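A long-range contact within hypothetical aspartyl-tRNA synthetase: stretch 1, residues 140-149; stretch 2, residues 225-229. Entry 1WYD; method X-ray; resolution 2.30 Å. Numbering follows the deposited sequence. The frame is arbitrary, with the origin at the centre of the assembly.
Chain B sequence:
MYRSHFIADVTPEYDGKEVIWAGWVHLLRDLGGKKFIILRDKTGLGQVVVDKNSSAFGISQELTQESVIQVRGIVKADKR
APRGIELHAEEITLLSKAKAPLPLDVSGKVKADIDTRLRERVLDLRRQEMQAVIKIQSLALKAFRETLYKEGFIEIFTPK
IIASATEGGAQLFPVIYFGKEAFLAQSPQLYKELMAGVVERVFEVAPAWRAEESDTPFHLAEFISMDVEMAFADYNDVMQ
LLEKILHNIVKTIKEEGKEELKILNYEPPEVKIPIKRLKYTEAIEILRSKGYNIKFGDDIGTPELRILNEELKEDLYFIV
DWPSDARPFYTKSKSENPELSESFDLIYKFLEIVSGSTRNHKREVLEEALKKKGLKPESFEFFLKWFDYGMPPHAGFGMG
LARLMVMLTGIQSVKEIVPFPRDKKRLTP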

# COMPACT_ATOMS: atom_id res chain seq x y z
N ALA B 140 -6.03 -9.44 5.63
CA ALA B 140 -5.92 -8.59 6.78
C ALA B 140 -5.85 -7.12 6.35
O ALA B 140 -6.28 -6.22 7.07
N LEU B 141 -5.29 -6.88 5.18
CA LEU B 141 -5.12 -5.51 4.73
C LEU B 141 -6.45 -4.94 4.21
O LEU B 141 -6.79 -3.75 4.42
N LYS B 142 -7.19 -5.81 3.53
CA LYS B 142 -8.50 -5.51 3.01
C LYS B 142 -9.39 -5.09 4.19
O LYS B 142 -10.01 -4.03 4.15
N ALA B 143 -9.38 -5.86 5.27
CA ALA B 143 -10.27 -5.61 6.40
C ALA B 143 -9.86 -4.35 7.11
O ALA B 143 -10.70 -3.65 7.70
N PHE B 144 -8.56 -4.06 7.05
CA PHE B 144 -8.00 -2.88 7.69
C PHE B 144 -8.54 -1.66 6.97
O PHE B 144 -8.98 -0.72 7.59
N ARG B 145 -8.49 -1.67 5.64
CA ARG B 145 -8.84 -0.48 4.90
C ARG B 145 -10.36 -0.30 4.93
O ARG B 145 -10.87 0.81 5.08
N GLU B 146 -11.08 -1.41 4.82
CA GLU B 146 -12.54 -1.40 4.85
C GLU B 146 -13.10 -0.63 6.04
O GLU B 146 -13.90 0.29 5.87
N THR B 147 -12.62 -0.95 7.25
CA THR B 147 -13.03 -0.28 8.47
C THR B 147 -12.75 1.20 8.38
O THR B 147 -13.57 2.04 8.81
N LEU B 148 -11.58 1.53 7.81
CA LEU B 148 -11.12 2.90 7.74
C LEU B 148 -11.92 3.77 6.78
O LEU B 148 -12.19 4.95 7.09
N TYR B 149 -12.30 3.18 5.63
CA TYR B 149 -13.13 3.84 4.63
C TYR B 149 -14.48 4.13 5.21
O TYR B 149 -15.05 5.16 4.94
N SER B 225 4.43 -0.93 7.73
CA SER B 225 3.83 -0.22 8.82
C SER B 225 2.42 0.20 8.35
O SER B 225 2.23 0.62 7.20
N MET B 226 1.45 0.04 9.26
CA MET B 226 0.04 0.35 9.03
C MET B 226 -0.32 1.52 9.94
O MET B 226 -0.52 1.34 11.16
N ASP B 227 -0.44 2.70 9.34
CA ASP B 227 -0.49 3.98 10.06
C ASP B 227 -1.78 4.72 9.86
O ASP B 227 -2.35 4.72 8.74
N VAL B 228 -2.18 5.41 10.91
CA VAL B 228 -3.46 6.09 10.95
C VAL B 228 -3.30 7.34 11.75
O VAL B 228 -2.71 7.31 12.82
N GLU B 229 -3.84 8.44 11.25
CA GLU B 229 -3.70 9.72 11.93
C GLU B 229 -5.06 10.39 11.82
O GLU B 229 -5.65 10.41 10.74

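This is a small contact packed by apolar side chains, in which one face of a helix lies along a nearly parallel strand, with no hydrogen bond between them. The two axes run 4° apart in the same sense and approach to 11.1 Å, a gap that side chains must fill; together the stretches bury 259 Å². The CA pairing sets the register, with Phe144 CA 8.8 Å from Met226 CA and Leu148 CA 8.9 Å from Val228 CA. One helical turn thus matches a two-residue step of strand.

On the strand, the CA-to-CB bonds of Met226 and Val228 point toward the helix, whereas that of Asp227 points away, as strand alternation requires. On the helix, Phe144 and Leu148 point toward the strand; Leu141 starts sideways, but its m,t rotamer brings its end nearer.

Phe144 is the hub. With chi1 t (171°) and chi2 79°, its ring reaches both inward strand residues. Met226, in m,t,p, places its methyl over one ring face: CE is 3.9 Å from the Phe144 ring centroid and 22° off the normal, a CH-pi arrangement, and 3.7 Å from Phe144 CG. The same methyl meets Leu141, with Met226 CE 3.9 Å from Leu141 CD2. Farther along, Phe144 CZ lies 3.8 Å from Val228 CG2. Val228 is t (168°), and this CG2 also receives Leu148, whose m,t rotamer puts CD1 4.1 Å from Val228 CG2.

No polar side chain is hydrogen-bonded across the interface. Ser225 OG donates to Asp227 OD2 at 2.4 Å, a very short hydrogen bond within the strand, while Asp227 OD1 is satisfied elsewhere in the structure. Lys142, Arg145 and Glu146 are out of reach of the strand, consistent with a contact made by hydrocarbon, aromatic and thioether groups.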

# COMPACT_ATOMS: atom_id res chain seq x y z
CB ALA B 140 -4.73 -8.96 7.60
CB LEU B 141 -4.01 -5.44 3.65
CG LEU B 141 -2.58 -5.73 4.18
CD1 LEU B 141 -1.67 -6.19 3.04
CD2 LEU B 141 -1.95 -4.54 4.88
CB LYS B 142 -9.06 -6.75 2.27
CG LYS B 142 -10.26 -6.47 1.39
CD LYS B 142 -11.30 -7.61 1.40
CE LYS B 142 -11.67 -8.05 2.84
NZ LYS B 142 -13.05 -8.61 2.98
CB ALA B 143 -10.29 -6.78 7.40
CB PHE B 144 -6.47 -2.95 7.61
CG PHE B 144 -5.76 -1.68 8.03
CD1 PHE B 144 -5.58 -1.39 9.39
CD2 PHE B 144 -5.21 -0.81 7.07
CE1 PHE B 144 -4.91 -0.26 9.81
CE2 PHE B 144 -4.52 0.36 7.46
CZ PHE B 144 -4.35 0.63 8.86
CB ARG B 145 -8.31 -0.58 3.49
CG ARG B 145 -6.79 -0.54 3.39
CD ARG B 145 -6.32 -0.34 1.97
NE ARG B 145 -4.89 -0.54 1.81
CZ ARG B 145 -4.32 -1.69 1.46
NH1 ARG B 145 -5.07 -2.76 1.23
NH2 ARG B 145 -2.98 -1.78 1.32
CB GLU B 146 -13.04 -2.85 4.81
CG GLU B 146 -14.52 -3.05 4.95
CD GLU B 146 -14.83 -4.52 5.06
OE1 GLU B 146 -15.40 -5.08 4.09
OE2 GLU B 146 -14.45 -5.12 6.09
CB THR B 147 -12.31 -0.87 9.70
OG1 THR B 147 -12.68 -2.24 9.83
CG2 THR B 147 -12.87 -0.27 11.01
CB LEU B 148 -9.61 2.94 7.43
CG LEU B 148 -8.82 2.61 8.68
CD1 LEU B 148 -7.46 2.05 8.28
CD2 LEU B 148 -8.70 3.84 9.57
CB TYR B 149 -13.37 2.97 3.38
CG TYR B 149 -12.18 2.63 2.54
CD1 TYR B 149 -11.27 3.62 2.15
CD2 TYR B 149 -11.96 1.33 2.11
CE1 TYR B 149 -10.16 3.30 1.36
CE2 TYR B 149 -10.84 0.99 1.30
CZ TYR B 149 -9.94 1.99 0.94
OH TYR B 149 -8.82 1.69 0.13
CB SER B 225 4.75 0.95 9.17
OG SER B 225 4.20 1.89 10.11
CB MET B 226 -0.83 -0.87 9.36
CG MET B 226 -0.33 -2.22 8.79
SD MET B 226 -1.13 -3.67 9.47
CE MET B 226 -2.69 -3.67 8.60
CB ASP B 227 0.65 4.91 9.62
CG ASP B 227 1.95 4.53 10.25
OD1 ASP B 227 2.21 4.94 11.41
OD2 ASP B 227 2.77 3.80 9.67
CB VAL B 228 -4.48 5.17 11.60
CG1 VAL B 228 -5.78 5.90 11.94
CG2 VAL B 228 -4.71 3.96 10.69
CB GLU B 229 -2.57 10.58 11.28
CG GLU B 229 -1.95 11.64 12.19
CD GLU B 229 -1.25 11.09 13.44
OE1 GLU B 229 -1.09 11.82 14.44
OE2 GLU B 229 -0.80 9.92 13.45